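Side-chain contacts in metalloregulator ScaR (Streptococcus gordonii, PDB 3HRS), which represses transcription in response to manganese, acting as a homodimeric DNA-binding regulator of the DtxR/MntR family: residues N19-N23 with K24-Q28; K42-A46 with E47-I51; L192-G196 with Q197-L201. All coordinates share one frame; numbering follows the deposited sequence.

In the fold
The three contacts follow one another along the chain without overlap, all as local joints. Contact 1 opens helix 23-30 and contact 2 closes the next helix, 34-46, leading into strand 50-53. Both belong to the N-terminal DNA-binding domain, with centres about 16 Å apart and nearest atoms about 7 Å apart. Together they mark the start and the end of a helix pair that corresponds to the helix-turn-helix of this family. Contact 3 is a beta hairpin in the C-terminal FeoA domain, its centre about 34 Å from that of contact 1 and 45 Å from that of contact 2. The set samples the DNA-binding and SH3-like domains, away from the zinc-binding residues Glu79, Cys122, His124 and Asp159.

Contact 1 of 3, residues N19-N23 with K24-Q28; sequences NKITN and KEIAQ
Thr22 and Glu25 meet where the loop turns into a helix: the threonine OG1 accepts the amide hydrogen of Glu25 in an N-cap bond whose modelled length is doubtful. The carbonyls take over from there. Asn23 O receives Ala27 N at 2.6 Å, and Thr22 O receives Ile26 N in a weak bond of 3.4 Å. The glutamate runs at about a right angle to the threonine, bringing Glu25 OE2 to 4.0 Å from Thr22 CG2. On the buried flank, Ile21 CG2 packs obliquely against Ile26 CD1 at 3.6 Å. The methyl reaches across because it is anti to the backbone N, with the CG1 branch turned beside that nitrogen (chi1 -64°). Helix 23-30, which this cap begins, is the first helix of the helix-turn-helix in the winged-helix fold of the family. Around the isoleucine pair stand Leu11 of helix 4-13, which touches both, and Tyr58 of strand 57-60, which does likewise. Ile26 also rests on Val37 and Met41 of helix 34-46, while Asn23 OD1 makes a weak hydrogen bond with Tyr58 OH.

Contact 2 of 3, residues K42-A46 with E47-I51; sequences KKLLA and EELLI. With SO4 (sulfate ion), chain E.
Leu44 and Leu45 join to Leu49 and Glu48 through a Schellman motif that ends helix 34-46, the helix in the position of the DNA-recognition helix of this family. Leu49 N reaches back to Leu44 O at 3.2 Å, nearly along the C=O axis. Glu48 N binds Leu45 O at 2.8 Å from well above the carbonyl plane, 56° out of it. Glu48, the C-prime residue, has the positive phi (55°) that reverses the chain toward strand 50-53. Just before it, Glu47 N still makes a helical bond to Lys43 O.

The reversal brings leucines together. Leu44 CD1 lies 3.6 Å from Leu49 CD2, and Leu50 CD1 meets both Leu44 CB and Leu45 CD1, Leu45 and Leu50 crossing at about a right angle. Helix 4-13 borders this cluster, Leu8 touching Leu49 and Leu11 touching Leu50.

Lys43 and Glu47 run alongside each other in the same direction, the lysine fully extended. Lys43 NZ makes a weak bond of 3.4 Å to O2 of a sulfate, probably from the crystallisation liquor, which Lys4 N also binds. Lys43 NZ and Glu47 OE1, opposite charges 4.7 Å apart, are not in contact, and the ammonium probably feels both carboxylate and sulfate.

Contact 3 of 3, residues L192-G196 with Q197-L201; sequences LEVDG and QEIQL
Leu192 and Ile199 form an antiparallel hydrogen-bonded pair of the beta hairpin made by strands 189-194 and 197-201, an outer element of the five-stranded antiparallel sheet in the SH3-like FeoA domain. Strand 197-201 is an outermost strand of that sheet within the chain, and its partner is backed on the other side by strand 177-184. The two short segments are markedly twisted, their directions making 134° rather than a full reversal. At the tip, Asp195 and Gly196 both have positive phi, with backbone angles near those of a type I′ turn, the kind that links the strands of tight two-residue hairpins.

Leu192 N gives its hydrogen to Ile199 O at 3.1 Å. The return bond, from Ile199 N to Leu192 O, is weak and bent. Just beyond it, Glu198 CA supplies a CA-H...O contact of 3.5 Å to the same Leu192 O. Glu193 and Glu198 make a non-hydrogen-bonded pair whose side chains share one face. Their like charges are near but not in contact, OE2 of Glu193 lying 5.3 Å from OE1 of Glu198, and would probably repel each other, an effect perhaps eased by Arg179 of strand 177-184, which touches Glu193.

The face of Leu192, Val194 and Ile199 carries the apolar contacts. Ile199 places CG2 between its backbone N and carbonyl carbon, with CG1 anti to the nitrogen (chi1 -162°), and the methyl thereby faces the neighbouring strand. Ile199 CG2 lies 3.6 Å from Leu192 CB and 3.8 Å from Val194 CG1, so it sits against two residues of that strand. Leu192 and Val194 lean in turn on Ile178, and Leu143 touches both Leu192 and Leu201. Farther from the tip, those two leucines meet obliquely through their methyls, with CD1 of Leu192 3.6 Å from CD1 of Leu201.

Contact 1 of 3, residues N19-N23 with K24-Q28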
ATOM      1  N   ASN A  19      14.843 -28.517  15.853  1.00144.90           N
ATOM      2  CA  ASN A  19      15.437 -28.623  17.167  1.00139.62           C
ATOM      3  C   ASN A  19      14.294 -28.253  18.092  1.00127.57           C
ATOM      4  O   ASN A  19      13.166 -28.069  17.633  1.00118.65           O
ATOM      5  CB  ASN A  19      16.598 -27.626  17.303  1.00139.18           C
ATOM      6  CG  ASN A  19      17.782 -28.188  18.092  1.00131.53           C
ATOM      7  OD1 ASN A  19      18.259 -29.291  17.821  1.00128.45           O
ATOM      8  ND2 ASN A  19      18.276 -27.410  19.053  1.00126.83           N
ATOM      9  N   LYS A  20      14.572 -28.147  19.386  1.00124.40           N
ATOM     10  CA  LYS A  20      13.618 -27.533  20.288  1.00117.87           C
ATOM     11  C   LYS A  20      13.422 -26.078  19.863  1.00112.02           C
ATOM     12  O   LYS A  20      13.768 -25.687  18.749  1.00104.73           O
ATOM     13  CB  LYS A  20      14.094 -27.613  21.743  1.00114.63           C
ATOM     14  CG  LYS A  20      13.527 -28.781  22.537  1.00117.27           C
ATOM     15  CD  LYS A  20      14.556 -29.317  23.534  1.00129.61           C
ATOM     16  CE  LYS A  20      15.681 -30.084  22.812  1.00133.52           C
ATOM     17  NZ  LYS A  20      17.016 -30.014  23.489  1.00133.56           N
ATOM     18  N   ILE A  21      12.840 -25.296  20.758  1.00108.77           N
ATOM     19  CA  ILE A  21      12.617 -23.887  20.549  1.00 95.09           C
ATOM     20  C   ILE A  21      12.650 -23.304  21.936  1.00101.03           C
ATOM     21  O   ILE A  21      11.650 -23.306  22.642  1.00100.26           O
ATOM     22  CB  ILE A  21      11.245 -23.629  19.952  1.00 89.34           C
ATOM     23  CG1 ILE A  21      11.140 -24.246  18.564  1.00 87.84           C
ATOM     24  CG2 ILE A  21      10.972 -22.144  19.854  1.00 94.87           C
ATOM     25  CD1 ILE A  21      10.004 -23.646  17.741  1.00 84.30           C
ATOM     26  N   THR A  22      13.820 -22.852  22.355  1.00111.34           N
ATOM     27  CA  THR A  22      13.941 -22.236  23.663  1.00120.28           C
ATOM     28  C   THR A  22      13.167 -20.921  23.594  1.00119.08           C
ATOM     29  O   THR A  22      12.806 -20.475  22.506  1.00115.07           O
ATOM     30  CB  THR A  22      15.416 -21.958  23.989  1.00127.49           C
ATOM     31  OG1 THR A  22      15.716 -20.584  23.723  1.00129.32           O
ATOM     32  CG2 THR A  22      16.319 -22.838  23.130  1.00129.45           C
ATOM     33  N   ASN A  23      12.887 -20.306  24.736  1.00119.36           N
ATOM     34  CA  ASN A  23      12.402 -18.932  24.713  1.00121.15           C
ATOM     35  C   ASN A  23      13.599 -18.001  24.600  1.00126.32           C
ATOM     36  O   ASN A  23      13.488 -16.896  24.070  1.00127.04           O
ATOM     37  CB  ASN A  23      11.562 -18.602  25.948  1.00121.22           C
ATOM     38  CG  ASN A  23      10.200 -19.278  25.924  1.00117.42           C
ATOM     39  OD1 ASN A  23      10.085 -20.451  25.571  1.00118.48           O
ATOM     40  ND2 ASN A  23       9.164 -18.542  26.307  1.00111.12           N
ATOM     41  N   LYS A  24      14.742 -18.468  25.103  1.00130.31           N
ATOM     42  CA  LYS A  24      16.018 -17.779  24.934  1.00131.44           C
ATOM     43  C   LYS A  24      16.181 -17.489  23.441  1.00127.79           C
ATOM     44  O   LYS A  24      16.439 -16.351  23.042  1.00133.18           O
ATOM     45  CB  LYS A  24      17.183 -18.642  25.479  1.00132.95           C
ATOM     46  CG  LYS A  24      18.501 -17.879  25.822  1.00199.71           C
ATOM     47  CD  LYS A  24      19.532 -18.738  26.619  1.00187.77           C
ATOM     48  CE  LYS A  24      20.777 -17.916  27.047  1.00134.78           C
ATOM     49  NZ  LYS A  24      21.774 -18.625  27.925  1.00132.68           N
ATOM     50  N   GLU A  25      15.992 -18.523  22.623  1.00117.98           N
ATOM     51  CA  GLU A  25      16.141 -18.413  21.178  1.00113.77           C
ATOM     52  C   GLU A  25      15.114 -17.470  20.582  1.00109.92           C
ATOM     53  O   GLU A  25      15.442 -16.638  19.732  1.00111.65           O
ATOM     54  CB  GLU A  25      16.057 -19.785  20.509  1.00113.40           C
ATOM     55  CG  GLU A  25      17.403 -20.305  20.027  1.00121.06           C
ATOM     56  CD  GLU A  25      17.262 -21.451  19.044  1.00119.74           C
ATOM     57  OE1 GLU A  25      18.096 -21.553  18.107  1.00116.43           O
ATOM     58  OE2 GLU A  25      16.304 -22.237  19.210  1.00116.11           O
ATOM     59  N   ILE A  26      13.871 -17.601  21.030  1.00100.99           N
ATOM     60  CA  ILE A  26      12.831 -16.681  20.610  1.00102.53           C
ATOM     61  C   ILE A  26      13.192 -15.261  21.025  1.00108.14           C
ATOM     62  O   ILE A  26      13.007 -14.321  20.264  1.00112.03           O
ATOM     63  CB  ILE A  26      11.460 -17.067  21.190  1.00 97.53           C
ATOM     64  CG1 ILE A  26      10.948 -18.347  20.525  1.00 86.79           C
ATOM     65  CG2 ILE A  26      10.459 -15.932  20.994  1.00 97.14           C
ATOM     66  CD1 ILE A  26       9.795 -18.999  21.243  1.00 84.33           C
ATOM     67  N   ALA A  27      13.709 -15.108  22.234  1.00107.61           N
ATOM     68  CA  ALA A  27      14.105 -13.791  22.702  1.00109.32           C
ATOM     69  C   ALA A  27      15.256 -13.276  21.850  1.00105.56           C
ATOM     70  O   ALA A  27      15.337 -12.086  21.551  1.00101.30           O
ATOM     71  CB  ALA A  27      14.510 -13.846  24.153  1.00114.05           C
ATOM     72  N   GLN A  28      16.131 -14.193  21.448  1.00107.67           N
ATOM     73  CA  GLN A  28      17.284 -13.856  20.632  1.00121.80           C
ATOM     74  C   GLN A  28      16.880 -13.394  19.238  1.00123.93           C
ATOM     75  O   GLN A  28      17.274 -12.315  18.791  1.00126.84           O
ATOM     76  CB  GLN A  28      18.211 -15.058  20.502  1.00133.36           C
ATOM     77  CG  GLN A  28      19.252 -15.168  21.594  1.00146.07           C
ATOM     78  CD  GLN A  28      20.192 -16.333  21.366  1.00156.44           C
ATOM     79  OE1 GLN A  28      19.934 -17.203  20.529  1.00157.12           O
ATOM     80  NE2 GLN A  28      21.293 -16.355  22.111  1.00162.06           N
TER

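Contact 2 of 3, residues K42-A46 with E47-I51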
ATOM      1  N   LYS A  42       1.892 -16.905  25.612  1.00101.00           N
ATOM      2  CA  LYS A  42       0.604 -17.030  26.299  1.00100.29           C
ATOM      3  C   LYS A  42      -0.533 -16.734  25.323  1.00 89.62           C
ATOM      4  O   LYS A  42      -1.487 -17.527  25.205  1.00 84.08           O
ATOM      5  CB  LYS A  42       0.503 -16.095  27.514  1.00108.05           C
ATOM      6  CG  LYS A  42       0.768 -16.760  28.876  1.00117.20           C
ATOM      7  CD  LYS A  42       0.034 -16.019  30.017  1.00124.54           C
ATOM      8  CE  LYS A  42      -0.111 -16.887  31.288  1.00124.38           C
ATOM      9  NZ  LYS A  42      -1.017 -16.286  32.322  1.00116.98           N
ATOM     10  N   LYS A  43      -0.411 -15.601  24.623  1.00 79.36           N
ATOM     11  CA  LYS A  43      -1.411 -15.147  23.656  1.00 75.24           C
ATOM     12  C   LYS A  43      -1.512 -16.128  22.486  1.00 75.60           C
ATOM     13  O   LYS A  43      -2.621 -16.561  22.115  1.00 70.59           O
ATOM     14  CB  LYS A  43      -1.066 -13.739  23.146  1.00 82.43           C
ATOM     15  CG  LYS A  43      -2.048 -13.165  22.115  1.00 93.15           C
ATOM     16  CD  LYS A  43      -1.673 -11.733  21.721  1.00104.85           C
ATOM     17  CE  LYS A  43      -2.659 -11.125  20.711  1.00114.38           C
ATOM     18  NZ  LYS A  43      -2.259  -9.744  20.275  1.00118.72           N
ATOM     19  N   LEU A  44      -0.347 -16.468  21.920  1.00 72.20           N
ATOM     20  CA  LEU A  44      -0.233 -17.473  20.861  1.00 64.38           C
ATOM     21  C   LEU A  44      -0.834 -18.817  21.288  1.00 62.61           C
ATOM     22  O   LEU A  44      -1.572 -19.437  20.520  1.00 62.20           O
ATOM     23  CB  LEU A  44       1.225 -17.634  20.411  1.00 57.82           C
ATOM     24  CG  LEU A  44       1.640 -17.003  19.077  1.00 56.73           C
ATOM     25  CD1 LEU A  44       0.627 -16.009  18.536  1.00 63.51           C
ATOM     26  CD2 LEU A  44       3.016 -16.366  19.139  1.00 58.07           C
ATOM     27  N   LEU A  45      -0.546 -19.273  22.502  1.00 64.63           N
ATOM     28  CA  LEU A  45      -1.239 -20.469  22.994  1.00 64.20           C
ATOM     29  C   LEU A  45      -2.747 -20.244  23.020  1.00 64.25           C
ATOM     30  O   LEU A  45      -3.509 -21.059  22.516  1.00 65.28           O
ATOM     31  CB  LEU A  45      -0.780 -20.853  24.389  1.00 59.13           C
ATOM     32  CG  LEU A  45       0.408 -21.774  24.576  1.00 63.42           C
ATOM     33  CD1 LEU A  45       0.510 -22.734  23.409  1.00 67.49           C
ATOM     34  CD2 LEU A  45       1.652 -20.945  24.705  1.00 67.04           C
ATOM     35  N   ALA A  46      -3.172 -19.137  23.619  1.00 64.88           N
ATOM     36  CA  ALA A  46      -4.595 -18.893  23.816  1.00 63.44           C
ATOM     37  C   ALA A  46      -5.345 -18.812  22.499  1.00 67.55           C
ATOM     38  O   ALA A  46      -6.509 -19.200  22.428  1.00 55.74           O
ATOM     39  CB  ALA A  46      -4.816 -17.633  24.618  1.00 54.33           C
ATOM     40  N   GLU A  47      -4.686 -18.301  21.457  1.00 74.63           N
ATOM     41  CA  GLU A  47      -5.336 -18.211  20.150  1.00 71.32           C
ATOM     42  C   GLU A  47      -5.250 -19.536  19.388  1.00 73.06           C
ATOM     43  O   GLU A  47      -5.648 -19.646  18.229  1.00 70.54           O
ATOM     44  CB  GLU A  47      -4.770 -17.067  19.338  1.00 68.13           C
ATOM     45  CG  GLU A  47      -5.326 -15.712  19.734  1.00 81.08           C
ATOM     46  CD  GLU A  47      -5.114 -14.667  18.655  1.00 98.67           C
ATOM     47  OE1 GLU A  47      -4.693 -13.537  19.001  1.00110.54           O
ATOM     48  OE2 GLU A  47      -5.358 -14.976  17.462  1.00 98.39           O
ATOM     49  N   GLU A  48      -4.747 -20.555  20.067  1.00 68.86           N
ATOM     50  CA  GLU A  48      -4.677 -21.879  19.484  1.00 67.32           C
ATOM     51  C   GLU A  48      -3.919 -21.867  18.145  1.00 67.02           C
ATOM     52  O   GLU A  48      -4.201 -22.673  17.261  1.00 67.80           O
ATOM     53  CB  GLU A  48      -6.084 -22.459  19.361  1.00 56.99           C
ATOM     54  CG  GLU A  48      -6.831 -22.397  20.676  1.00 62.00           C
ATOM     55  CD  GLU A  48      -8.274 -22.886  20.576  1.00 75.75           C
ATOM     56  OE1 GLU A  48      -8.870 -22.765  19.472  1.00 81.11           O
ATOM     57  OE2 GLU A  48      -8.812 -23.387  21.603  1.00 69.17           O
ATOM     58  N   LEU A  49      -2.952 -20.955  18.019  1.00 61.09           N
ATOM     59  CA  LEU A  49      -1.999 -20.954  16.900  1.00 69.27           C
ATOM     60  C   LEU A  49      -0.899 -22.009  17.081  1.00 75.08           C
ATOM     61  O   LEU A  49      -0.445 -22.608  16.113  1.00 81.45           O
ATOM     62  CB  LEU A  49      -1.357 -19.577  16.746  1.00 62.13           C
ATOM     63  CG  LEU A  49      -2.011 -18.616  15.764  1.00 65.51           C
ATOM     64  CD1 LEU A  49      -3.407 -19.064  15.380  1.00 58.22           C
ATOM     65  CD2 LEU A  49      -2.005 -17.191  16.323  1.00 66.04           C
ATOM     66  N   LEU A  50      -0.461 -22.229  18.317  1.00 70.30           N
ATOM     67  CA  LEU A  50       0.453 -23.329  18.596  1.00 71.08           C
ATOM     68  C   LEU A  50       0.113 -24.026  19.908  1.00 75.01           C
ATOM     69  O   LEU A  50      -0.649 -23.490  20.713  1.00 83.29           O
ATOM     70  CB  LEU A  50       1.906 -22.845  18.570  1.00 66.30           C
ATOM     71  CG  LEU A  50       2.113 -21.389  18.966  1.00 65.07           C
ATOM     72  CD1 LEU A  50       1.733 -21.242  20.393  1.00 69.62           C
ATOM     73  CD2 LEU A  50       3.556 -20.938  18.751  1.00 61.12           C
ATOM     74  N   ILE A  51       0.650 -25.231  20.102  1.00 68.23           N
ATOM     75  CA  ILE A  51       0.578 -25.939  21.387  1.00 56.77           C
ATOM     76  C   ILE A  51       1.987 -26.312  21.884  1.00 67.00           C
ATOM     77  O   ILE A  51       2.917 -26.459  21.081  1.00 74.01           O
ATOM     78  CB  ILE A  51      -0.174 -27.239  21.224  1.00 50.41           C
ATOM     79  CG1 ILE A  51       0.651 -28.183  20.331  1.00 52.14           C
ATOM     80  CG2 ILE A  51      -1.596 -26.982  20.690  1.00 40.16           C
ATOM     81  CD1 ILE A  51      -0.146 -29.316  19.697  1.00 50.20           C
TER
HETATM   82  S   SO4 E 218      -1.376  -7.891  16.848  1.00155.24           S
HETATM   83  O1  SO4 E 218      -0.762  -7.371  15.625  1.00153.20           O
HETATM   84  O2  SO4 E 218      -0.370  -8.465  17.744  1.00149.53           O
HETATM   85  O3  SO4 E 218      -2.047  -6.798  17.545  1.00156.41           O
HETATM   86  O4  SO4 E 218      -2.360  -8.907  16.476  1.00156.85           O

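Contact 3 of 3, residues L192-G196 with Q197-L201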
ATOM      1  N   LEU A 192      32.500 -22.648  -4.205  1.00110.09           N
ATOM      2  CA  LEU A 192      31.589 -22.464  -5.325  1.00111.04           C
ATOM      3  C   LEU A 192      32.297 -21.831  -6.511  1.00115.24           C
ATOM      4  O   LEU A 192      33.263 -21.086  -6.345  1.00107.47           O
ATOM      5  CB  LEU A 192      30.382 -21.602  -4.920  1.00103.59           C
ATOM      6  CG  LEU A 192      29.393 -22.245  -3.946  1.00101.22           C
ATOM      7  CD1 LEU A 192      28.343 -21.251  -3.464  1.00 96.94           C
ATOM      8  CD2 LEU A 192      28.738 -23.457  -4.575  1.00101.41           C
ATOM      9  N   GLU A 193      31.788 -22.127  -7.703  1.00126.51           N
ATOM     10  CA  GLU A 193      32.293 -21.549  -8.939  1.00140.34           C
ATOM     11  C   GLU A 193      31.208 -20.701  -9.599  1.00136.34           C
ATOM     12  O   GLU A 193      30.422 -21.191 -10.418  1.00134.29           O
ATOM     13  CB  GLU A 193      32.745 -22.664  -9.883  1.00156.85           C
ATOM     14  CG  GLU A 193      33.619 -22.212 -11.035  1.00166.76           C
ATOM     15  CD  GLU A 193      35.057 -22.045 -10.619  1.00175.11           C
ATOM     16  OE1 GLU A 193      35.913 -21.868 -11.514  1.00185.38           O
ATOM     17  OE2 GLU A 193      35.330 -22.095  -9.398  1.00171.87           O
ATOM     18  N   VAL A 194      31.170 -19.426  -9.230  1.00135.65           N
ATOM     19  CA  VAL A 194      30.156 -18.506  -9.735  1.00133.43           C
ATOM     20  C   VAL A 194      30.756 -17.543 -10.746  1.00130.82           C
ATOM     21  O   VAL A 194      31.454 -16.597 -10.379  1.00127.48           O
ATOM     22  CB  VAL A 194      29.489 -17.704  -8.595  1.00131.42           C
ATOM     23  CG1 VAL A 194      30.540 -17.075  -7.687  1.00132.60           C
ATOM     24  CG2 VAL A 194      28.565 -16.641  -9.161  1.00131.36           C
ATOM     25  N   ASP A 195      30.473 -17.787 -12.021  1.00131.65           N
ATOM     26  CA  ASP A 195      31.059 -16.993 -13.091  1.00137.16           C
ATOM     27  C   ASP A 195      32.541 -17.322 -13.215  1.00139.50           C
ATOM     28  O   ASP A 195      33.382 -16.425 -13.302  1.00136.42           O
ATOM     29  CB  ASP A 195      30.866 -15.493 -12.834  1.00138.07           C
ATOM     30  CG  ASP A 195      29.446 -15.023 -13.123  1.00135.06           C
ATOM     31  OD1 ASP A 195      28.876 -15.438 -14.160  1.00125.63           O
ATOM     32  OD2 ASP A 195      28.908 -14.229 -12.313  1.00137.55           O
ATOM     33  N   GLY A 196      32.851 -18.616 -13.206  1.00143.47           N
ATOM     34  CA  GLY A 196      34.217 -19.086 -13.345  1.00150.58           C
ATOM     35  C   GLY A 196      35.143 -18.610 -12.242  1.00157.84           C
ATOM     36  O   GLY A 196      36.318 -18.982 -12.206  1.00165.30           O
ATOM     37  N   GLN A 197      34.615 -17.790 -11.339  1.00158.65           N
ATOM     38  CA  GLN A 197      35.401 -17.242 -10.236  1.00160.95           C
ATOM     39  C   GLN A 197      35.132 -18.018  -8.947  1.00154.03           C
ATOM     40  O   GLN A 197      33.980 -18.340  -8.635  1.00147.69           O
ATOM     41  CB  GLN A 197      35.070 -15.762 -10.041  1.00163.59           C
ATOM     42  CG  GLN A 197      36.235 -14.908  -9.582  1.00166.72           C
ATOM     43  CD  GLN A 197      35.986 -13.431  -9.829  1.00168.20           C
ATOM     44  OE1 GLN A 197      34.884 -12.925  -9.595  1.00163.93           O
ATOM     45  NE2 GLN A 197      37.009 -12.730 -10.307  1.00170.28           N
ATOM     46  N   GLU A 198      36.197 -18.321  -8.207  1.00152.19           N
ATOM     47  CA  GLU A 198      36.082 -19.111  -6.986  1.00147.20           C
ATOM     48  C   GLU A 198      35.618 -18.236  -5.830  1.00141.83           C
ATOM     49  O   GLU A 198      35.874 -17.033  -5.807  1.00145.10           O
ATOM     50  CB  GLU A 198      37.411 -19.786  -6.648  1.00151.27           C
ATOM     51  CG  GLU A 198      37.293 -20.959  -5.684  1.00155.08           C
ATOM     52  CD  GLU A 198      38.545 -21.833  -5.675  1.00168.33           C
ATOM     53  OE1 GLU A 198      38.469 -22.990  -5.208  1.00170.83           O
ATOM     54  OE2 GLU A 198      39.608 -21.366  -6.140  1.00173.46           O
ATOM     55  N   ILE A 199      34.931 -18.849  -4.874  1.00129.39           N
ATOM     56  CA  ILE A 199      34.357 -18.108  -3.769  1.00114.29           C
ATOM     57  C   ILE A 199      34.096 -19.067  -2.606  1.00107.15           C
ATOM     58  O   ILE A 199      33.724 -20.222  -2.819  1.00103.16           O
ATOM     59  CB  ILE A 199      33.061 -17.419  -4.224  1.00110.45           C
ATOM     60  CG1 ILE A 199      32.669 -16.304  -3.256  1.00112.50           C
ATOM     61  CG2 ILE A 199      31.943 -18.437  -4.388  1.00107.39           C
ATOM     62  CD1 ILE A 199      31.486 -15.485  -3.726  1.00112.32           C
ATOM     63  N   GLN A 200      34.305 -18.595  -1.378  1.00104.12           N
ATOM     64  CA  GLN A 200      34.175 -19.461  -0.207  1.00106.75           C
ATOM     65  C   GLN A 200      33.080 -18.999   0.764  1.00100.42           C
ATOM     66  O   GLN A 200      33.146 -17.894   1.300  1.00101.13           O
ATOM     67  CB  GLN A 200      35.509 -19.526   0.535  1.00121.23           C
ATOM     68  CG  GLN A 200      36.736 -19.297  -0.343  1.00132.04           C
ATOM     69  CD  GLN A 200      37.122 -20.522  -1.138  1.00137.58           C
ATOM     70  OE1 GLN A 200      36.909 -21.655  -0.699  1.00135.37           O
ATOM     71  NE2 GLN A 200      37.700 -20.304  -2.319  1.00142.42           N
ATOM     72  N   LEU A 201      32.076 -19.838   1.003  1.00 96.09           N
ATOM     73  CA  LEU A 201      31.029 -19.483   1.960  1.00 94.68           C
ATOM     74  C   LEU A 201      31.193 -20.252   3.261  1.00 98.27           C
ATOM     75  O   LEU A 201      31.601 -21.414   3.273  1.00100.75           O
ATOM     76  CB  LEU A 201      29.627 -19.769   1.420  1.00 94.90           C
ATOM     77  CG  LEU A 201      29.192 -19.580  -0.032  1.00 98.43           C
ATOM     78  CD1 LEU A 201      27.747 -20.065  -0.156  1.00 86.47           C
ATOM     79  CD2 LEU A 201      29.337 -18.131  -0.497  1.00103.27           C
TER